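PDB 6L0A: dihydroorotase from Saccharomyces cerevisiae S288C, which catalyses the zinc-dependent, reversible interconversion of N-carbamoyl-L-aspartate and dihydroorotate, the third step of de novo pyrimidine biosynthesis. Local coordinates for residues L132-H144 and V153-K165. Numbering follows the deposited sequence.
With ZN (zinc ion), chain L.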
loop_
_atom_site.group_PDB
_atom_site.type_symbol
_atom_site.label_atom_id
_atom_site.label_comp_id
_atom_site.label_asym_id
_atom_site.label_seq_id
_atom_site.Cartn_x
_atom_site.Cartn_y
_atom_site.Cartn_z
ATOM N N LEU C 132 13.145 -6.491 33.309
ATOM C CA LEU C 132 12.087 -5.880 32.518
ATOM C C LEU C 132 12.246 -6.279 31.054
ATOM O O LEU C 132 13.344 -6.598 30.593
ATOM C CB LEU C 132 12.120 -4.356 32.648
ATOM C CG LEU C 132 11.842 -3.700 34.010
ATOM C CD1 LEU C 132 12.112 -2.209 33.951
ATOM C CD2 LEU C 132 10.390 -3.953 34.453
ATOM N N VAL C 133 11.128 -6.248 30.315
ATOM C CA VAL C 133 11.112 -6.676 28.916
ATOM C C VAL C 133 11.354 -5.462 28.035
ATOM O O VAL C 133 10.782 -4.400 28.271
ATOM C CB VAL C 133 9.772 -7.354 28.569
ATOM C CG1 VAL C 133 9.686 -7.634 27.067
ATOM C CG2 VAL C 133 9.582 -8.629 29.392
ATOM N N LEU C 134 12.212 -5.598 27.026
ATOM C CA LEU C 134 12.406 -4.533 26.047
ATOM C C LEU C 134 11.597 -4.905 24.809
ATOM O O LEU C 134 11.906 -5.896 24.146
ATOM C CB LEU C 134 13.885 -4.348 25.710
ATOM C CG LEU C 134 14.173 -3.397 24.546
ATOM C CD1 LEU C 134 13.710 -1.975 24.877
ATOM C CD2 LEU C 134 15.661 -3.424 24.174
ATOM N N ASN C 135 10.554 -4.122 24.516
ATOM C CA ASN C 135 9.685 -4.348 23.365
ATOM C C ASN C 135 10.153 -3.475 22.213
ATOM O O ASN C 135 10.257 -2.262 22.362
ATOM C CB ASN C 135 8.238 -3.998 23.702
ATOM C CG ASN C 135 7.783 -4.600 25.012
ATOM O OD1 ASN C 135 7.830 -3.950 26.055
ATOM N ND2 ASN C 135 7.302 -5.827 24.954
ATOM N N LEU C 136 10.393 -4.085 21.059
ATOM C CA LEU C 136 10.916 -3.367 19.910
ATOM C C LEU C 136 9.873 -3.347 18.798
ATOM O O LEU C 136 9.399 -4.404 18.379
ATOM C CB LEU C 136 12.200 -4.023 19.413
ATOM C CG LEU C 136 13.351 -4.087 20.420
ATOM C CD1 LEU C 136 14.495 -4.883 19.838
ATOM C CD2 LEU C 136 13.794 -2.670 20.796
ATOM N N HIS C 137 9.512 -2.154 18.340
ATOM C CA HIS C 137 8.915 -1.998 17.018
ATOM C C HIS C 137 10.084 -2.033 16.050
ATOM O O HIS C 137 10.773 -1.030 15.849
ATOM C CB HIS C 137 8.125 -0.699 16.898
ATOM C CG HIS C 137 7.428 -0.553 15.583
ATOM N ND1 HIS C 137 6.057 -0.424 15.474
ATOM C CD2 HIS C 137 7.912 -0.535 14.317
ATOM C CE1 HIS C 137 5.730 -0.320 14.197
ATOM N NE2 HIS C 137 6.835 -0.385 13.473
ATOM N N GLY C 138 10.363 -3.213 15.508
ATOM C CA GLY C 138 11.578 -3.393 14.746
ATOM C C GLY C 138 11.498 -2.966 13.294
ATOM O O GLY C 138 11.426 -3.816 12.401
ATOM N N GLU C 139 11.516 -1.657 13.040
ATOM C CA GLU C 139 11.591 -1.121 11.686
ATOM C C GLU C 139 12.587 0.026 11.661
ATOM O O GLU C 139 12.544 0.893 12.537
ATOM C CB GLU C 139 10.229 -0.601 11.210
ATOM C CG GLU C 139 9.201 -1.674 10.882
ATOM C CD GLU C 139 8.026 -1.101 10.124
ATOM O OE1 GLU C 139 7.080 -0.600 10.760
ATOM O OE2 GLU C 139 8.054 -1.148 8.881
ATOM N N LYS C 140 13.456 0.046 10.654
ATOM C CA LYS C 140 14.291 1.218 10.462
ATOM C C LYS C 140 13.503 2.302 9.720
ATOM O O LYS C 140 12.730 1.989 8.810
ATOM C CB LYS C 140 15.547 0.856 9.675
ATOM C CG LYS C 140 16.593 0.085 10.466
ATOM C CD LYS C 140 18.005 0.556 10.090
ATOM C CE LYS C 140 19.064 -0.247 10.819
ATOM N NZ LYS C 140 18.731 -0.318 12.258
ATOM N N PRO C 141 13.651 3.572 10.113
ATOM C CA PRO C 141 13.039 4.666 9.349
ATOM C C PRO C 141 13.485 4.659 7.896
ATOM O O PRO C 141 14.594 4.234 7.551
ATOM C CB PRO C 141 13.524 5.927 10.082
ATOM C CG PRO C 141 13.776 5.463 11.487
ATOM C CD PRO C 141 14.318 4.057 11.337
ATOM N N SER C 142 12.588 5.108 7.029
ATOM C CA SER C 142 12.856 5.051 5.602
ATOM C C SER C 142 13.987 6.010 5.246
ATOM O O SER C 142 14.101 7.103 5.820
ATOM C CB SER C 142 11.595 5.384 4.819
ATOM O OG SER C 142 10.645 4.333 4.930
ATOM N N VAL C 143 14.850 5.581 4.330
ATOM C CA VAL C 143 15.924 6.432 3.826
ATOM C C VAL C 143 16.073 6.170 2.337
ATOM O O VAL C 143 16.166 5.016 1.909
ATOM C CB VAL C 143 17.264 6.214 4.567
ATOM C CG1 VAL C 143 17.557 4.756 4.706
ATOM C CG2 VAL C 143 18.407 6.916 3.827
ATOM N N HIS C 144 16.078 7.236 1.548
ATOM C CA HIS C 144 16.160 7.103 0.105
ATOM C C HIS C 144 17.306 7.903 -0.498
ATOM O O HIS C 144 17.549 7.795 -1.707
ATOM C CB HIS C 144 14.824 7.516 -0.526
ATOM C CG HIS C 144 13.656 6.748 0.018
ATOM N ND1 HIS C 144 13.556 5.375 -0.085
ATOM C CD2 HIS C 144 12.567 7.152 0.716
ATOM C CE1 HIS C 144 12.444 4.971 0.504
ATOM N NE2 HIS C 144 11.825 6.029 0.997
ATOM N N VAL C 153 9.014 0.817 3.271
ATOM C CA VAL C 153 8.121 0.086 4.168
ATOM C C VAL C 153 8.215 -1.421 3.969
ATOM O O VAL C 153 7.828 -2.182 4.856
ATOM C CB VAL C 153 6.659 0.559 4.010
ATOM C CG1 VAL C 153 6.488 2.006 4.502
ATOM C CG2 VAL C 153 6.204 0.405 2.551
ATOM N N LEU C 154 8.709 -1.890 2.826
ATOM C CA LEU C 154 8.722 -3.331 2.619
ATOM C C LEU C 154 9.955 -4.015 3.189
ATOM O O LEU C 154 9.870 -5.190 3.569
ATOM C CB LEU C 154 8.635 -3.664 1.133
ATOM C CG LEU C 154 7.258 -3.560 0.518
ATOM C CD1 LEU C 154 7.441 -3.835 -0.945
ATOM C CD2 LEU C 154 6.267 -4.534 1.150
ATOM N N ASN C 155 11.102 -3.339 3.241
ATOM C CA ASN C 155 12.294 -3.952 3.811
ATOM C C ASN C 155 12.709 -3.341 5.147
ATOM O O ASN C 155 13.777 -3.688 5.662
ATOM C CB ASN C 155 13.468 -3.915 2.812
ATOM C CG ASN C 155 13.992 -2.510 2.537
ATOM O OD1 ASN C 155 13.483 -1.501 3.050
ATOM N ND2 ASN C 155 15.043 -2.440 1.721
ATOM N N ALA C 156 11.896 -2.444 5.729
ATOM C CA ALA C 156 12.334 -1.749 6.947
ATOM C C ALA C 156 12.480 -2.703 8.132
ATOM O O ALA C 156 13.331 -2.480 9.002
ATOM C CB ALA C 156 11.370 -0.610 7.284
ATOM N N GLU C 157 11.669 -3.767 8.181
ATOM C CA GLU C 157 11.786 -4.764 9.239
ATOM C C GLU C 157 13.047 -5.612 9.061
ATOM O O GLU C 157 13.827 -5.791 10.006
ATOM C CB GLU C 157 10.539 -5.649 9.259
ATOM C CG GLU C 157 10.613 -6.763 10.260
ATOM C CD GLU C 157 9.304 -7.513 10.372
ATOM O OE1 GLU C 157 9.292 -8.719 10.093
ATOM O OE2 GLU C 157 8.281 -6.897 10.726
ATOM N N GLU C 158 13.266 -6.132 7.853
ATOM C CA GLU C 158 14.503 -6.860 7.571
ATOM C C GLU C 158 15.728 -6.007 7.882
ATOM O O GLU C 158 16.712 -6.504 8.451
ATOM C CB GLU C 158 14.517 -7.303 6.112
ATOM C CG GLU C 158 15.687 -8.178 5.716
ATOM C CD GLU C 158 15.571 -8.615 4.267
ATOM O OE1 GLU C 158 16.241 -8.011 3.401
ATOM O OE2 GLU C 158 14.776 -9.539 3.990
ATOM N N ALA C 159 15.677 -4.714 7.540
ATOM C CA ALA C 159 16.805 -3.819 7.793
ATOM C C ALA C 159 17.085 -3.644 9.285
ATOM O O ALA C 159 18.213 -3.317 9.659
ATOM C CB ALA C 159 16.550 -2.454 7.159
ATOM N N PHE C 160 16.078 -3.848 10.133
ATOM C CA PHE C 160 16.228 -3.723 11.577
ATOM C C PHE C 160 16.890 -4.940 12.215
ATOM O O PHE C 160 17.392 -4.836 13.342
ATOM C CB PHE C 160 14.847 -3.511 12.213
ATOM C CG PHE C 160 14.888 -3.247 13.691
ATOM C CD1 PHE C 160 15.008 -1.943 14.170
ATOM C CD2 PHE C 160 14.793 -4.290 14.606
ATOM C CE1 PHE C 160 15.037 -1.688 15.535
ATOM C CE2 PHE C 160 14.837 -4.043 15.967
ATOM C CZ PHE C 160 14.949 -2.735 16.430
ATOM N N LEU C 161 16.880 -6.088 11.537
ATOM C CA LEU C 161 17.311 -7.321 12.190
ATOM C C LEU C 161 18.750 -7.273 12.709
ATOM O O LEU C 161 18.990 -7.801 13.808
ATOM C CB LEU C 161 17.096 -8.503 11.236
ATOM C CG LEU C 161 15.626 -8.809 10.920
ATOM C CD1 LEU C 161 15.519 -9.957 9.921
ATOM C CD2 LEU C 161 14.863 -9.137 12.196
ATOM N N PRO C 162 19.725 -6.669 12.021
ATOM C CA PRO C 162 21.051 -6.510 12.656
ATOM C C PRO C 162 21.002 -5.771 13.987
ATOM O O PRO C 162 21.729 -6.141 14.919
ATOM C CB PRO C 162 21.852 -5.729 11.607
ATOM C CG PRO C 162 21.213 -6.087 10.305
ATOM C CD PRO C 162 19.741 -6.237 10.607
ATOM N N ALA C 163 20.158 -4.739 14.102
ATOM C CA ALA C 163 20.036 -4.019 15.368
ATOM C C ALA C 163 19.531 -4.936 16.475
ATOM O O ALA C 163 20.030 -4.887 17.606
ATOM C CB ALA C 163 19.106 -2.814 15.213
ATOM N N LEU C 164 18.533 -5.772 16.168
ATOM C CA LEU C 164 18.043 -6.746 17.140
ATOM C C LEU C 164 19.167 -7.660 17.610
ATOM O O LEU C 164 19.322 -7.914 18.812
ATOM C CB LEU C 164 16.914 -7.577 16.528
ATOM C CG LEU C 164 16.385 -8.728 17.380
ATOM C CD1 LEU C 164 15.829 -8.194 18.712
ATOM C CD2 LEU C 164 15.333 -9.538 16.620
ATOM N N LYS C 165 19.953 -8.185 16.668
ATOM C CA LYS C 165 20.999 -9.128 17.051
ATOM C C LYS C 165 22.058 -8.449 17.912
ATOM O O LYS C 165 22.545 -9.039 18.883
ATOM C CB LYS C 165 21.623 -9.756 15.804
ATOM C CG LYS C 165 20.740 -10.812 15.139
ATOM C CD LYS C 165 21.441 -11.387 13.912
ATOM C CE LYS C 165 20.505 -11.523 12.728
ATOM N NZ LYS C 165 21.236 -12.009 11.515
HETATM ZN ZN ZN L . 3.960 -1.239 16.219
HETATM O O HOH W 1 9.049 -4.833 12.389
HETATM O O HOH W 2 6.264 -1.456 7.134
HETATM O O HOH W 3 8.801 -3.317 7.176
HETATM O O HOH W 4 19.651 -3.031 11.987
#
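The Phe160 ring lies with one face flat over the backbone of Gly138. Gly138 CA sits 3.4 Å from the ring centroid, a CH-pi contact 13° off the ring normal. CG of Phe160 is anti to its backbone N (chi1 -175°), which carries the ring from the helix onto the glycine. Ala163 CB backs the opposite face, and Leu136 CD1 meets the ring edge in plane. That same methyl touches Leu164 CD1 at 3.7 Å. Glycine lets the backbone come this close to the ring. With an alanine in place of Phe160, Gly138 CA would lose its ring face, and the gap would probably leave Leu136 CD1 without its aromatic neighbour.

Lys140 N donates to Ala156 O at 3.0 Å, from above the carbonyl plane. The lysine chain bends back along the helix, and one water joins its NZ to Ala159 O and Ala163 N. Another water bridges Gly138 O and Glu157 OE2, a carboxylate oxygen also bonded by Thr182.

The contact joins strand 133-136 to helix 156-170 in a beta-alpha-beta unit of the TIM barrel. Next to Leu136, His137 ND1 binds zinc at 2.4 Å, with His180 on the same metal. His137 NE2 donates to Glu139 OE1 (2.7 Å), nearly in the ring plane and to the anti lone pair. With ND1 on zinc and NE2 on this second-shell carboxylate, the ring is held at both nitrogens, which probably limits its rotation and makes the imidazole a more electron-rich zinc ligand.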